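PDB 1NLQ: nucleoplasmin-like protein from Drosophila melanogaster, which binds core histones as a nucleoplasmin-family chaperone and takes part in the ATP-facilitated assembly of approximately regularly spaced nucleosomal arrays. Local coordinates for the interface of chains A and B. Numbering follows the deposited sequence. Chains: chain A/B, Nucleoplasmin-like protein.

The interface of chains A and B. Residues chain A 38-41, 73; chain B 66, 71-72.
A:Arg73 meets B:Glu71 and B:Thr72 where two loops face each other, while strand 31-39 of chain A ends at A:Leu39, turns through A:Gly40 and A:Ala41, and lies beside B:Val66 near the end of strand 60-68. The pairing illustrates how an arginine held by its own chain can grip a neighbouring subunit. Its guanidinium group approaches the B:Glu71 carboxylate side-on, the two planes being 28° apart. A:Arg73 NE gives a salt-bridging hydrogen bond of 2.8 Å to B:Glu71 OE2. A:Arg73 NH2 reaches the syn lone pair of B:Glu71 OE1 at 3.0 Å in a nearly straight bond. Bends at chi2 and chi3 (57° and 52°) fold the arginine so that A:Arg73 NH1 can reach back to its own chain, donating to A:Leu39 O at 2.9 Å from above the carbonyl plane. Within chain B, the B:Thr72 hydroxyl OG1 donates to the anti side of B:Glu71 OE2 at 2.8 Å, from the same face of its plane as A:Arg73 NE on the syn side, helping to fix the carboxylate. B:Val66 packs alongside this network: its CG1 lies on A:Arg73 CD at 3.7 Å, and its CG2 touches A:Leu38 CD2 at 3.8 Å. A methionine in place of A:Arg73 would probably leave the B:Glu71 carboxylate without its cross-chain partner and A:Leu39 O without its NH1 donor. The patch lies at one end of the beta-sheets of adjacent nucleoplasmin core domains, joining neighbouring subunits within the pentameric ring.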
loop_
_atom_site.group_PDB
_atom_site.type_symbol
_atom_site.label_atom_id
_atom_site.label_comp_id
_atom_site.label_asym_id
_atom_site.label_seq_id
_atom_site.Cartn_x
_atom_site.Cartn_y
_atom_site.Cartn_z
ATOM N N LEU A 38 5.591 9.611 -6.541
ATOM C CA LEU A 38 5.785 10.537 -5.442
ATOM C C LEU A 38 5.920 11.996 -5.847
ATOM O O LEU A 38 6.608 12.312 -6.816
ATOM C CB LEU A 38 7.041 10.076 -4.698
ATOM C CG LEU A 38 7.633 10.822 -3.506
ATOM C CD1 LEU A 38 6.693 10.773 -2.308
ATOM C CD2 LEU A 38 8.962 10.161 -3.167
ATOM N N LEU A 39 5.262 12.874 -5.090
ATOM C CA LEU A 39 5.299 14.307 -5.352
ATOM C C LEU A 39 6.500 14.944 -4.644
ATOM O O LEU A 39 6.705 14.745 -3.454
ATOM C CB LEU A 39 4.004 14.954 -4.861
ATOM C CG LEU A 39 3.849 16.457 -5.136
ATOM C CD1 LEU A 39 3.734 16.699 -6.633
ATOM C CD2 LEU A 39 2.609 16.979 -4.421
ATOM N N GLY A 40 7.286 15.714 -5.389
ATOM C CA GLY A 40 8.455 16.358 -4.805
ATOM C C GLY A 40 8.136 17.374 -3.723
ATOM O O GLY A 40 7.079 18.005 -3.738
ATOM N N ALA A 41 9.068 17.542 -2.791
ATOM C CA ALA A 41 8.904 18.477 -1.683
ATOM C C ALA A 41 8.674 19.924 -2.128
ATOM O O ALA A 41 8.013 20.689 -1.435
ATOM C CB ALA A 41 10.130 18.401 -0.762
ATOM N N ARG A 73 0.595 12.923 -0.905
ATOM C CA ARG A 73 2.016 13.012 -1.212
ATOM C C ARG A 73 2.473 11.921 -2.172
ATOM O O ARG A 73 3.443 12.096 -2.910
ATOM C CB ARG A 73 2.814 12.933 0.100
ATOM C CG ARG A 73 4.339 12.960 -0.029
ATOM C CD ARG A 73 4.843 14.193 -0.764
ATOM N NE ARG A 73 4.314 15.439 -0.219
ATOM C CZ ARG A 73 4.577 16.639 -0.729
ATOM N NH1 ARG A 73 5.365 16.752 -1.794
ATOM N NH2 ARG A 73 4.035 17.719 -0.185
ATOM N N VAL B 66 9.603 11.247 0.385
ATOM C CA VAL B 66 9.378 12.635 0.769
ATOM C C VAL B 66 8.410 12.487 1.938
ATOM O O VAL B 66 7.281 12.021 1.769
ATOM C CB VAL B 66 8.738 13.459 -0.363
ATOM C CG1 VAL B 66 8.421 14.862 0.130
ATOM C CG2 VAL B 66 9.701 13.544 -1.541
ATOM N N GLU B 71 1.719 15.274 7.523
ATOM C CA GLU B 71 1.212 14.987 6.188
ATOM C C GLU B 71 1.507 13.555 5.762
ATOM O O GLU B 71 0.595 12.774 5.470
ATOM C CB GLU B 71 1.821 15.951 5.162
ATOM C CG GLU B 71 1.347 15.688 3.740
ATOM C CD GLU B 71 2.342 16.142 2.685
ATOM O OE1 GLU B 71 2.156 17.225 2.085
ATOM O OE2 GLU B 71 3.322 15.411 2.452
ATOM N N THR B 72 2.790 13.212 5.746
ATOM C CA THR B 72 3.212 11.889 5.322
ATOM C C THR B 72 4.198 11.292 6.324
ATOM O O THR B 72 5.312 11.769 6.463
ATOM C CB THR B 72 3.845 11.991 3.933
ATOM O OG1 THR B 72 2.971 12.748 3.084
ATOM C CG2 THR B 72 4.044 10.608 3.328
#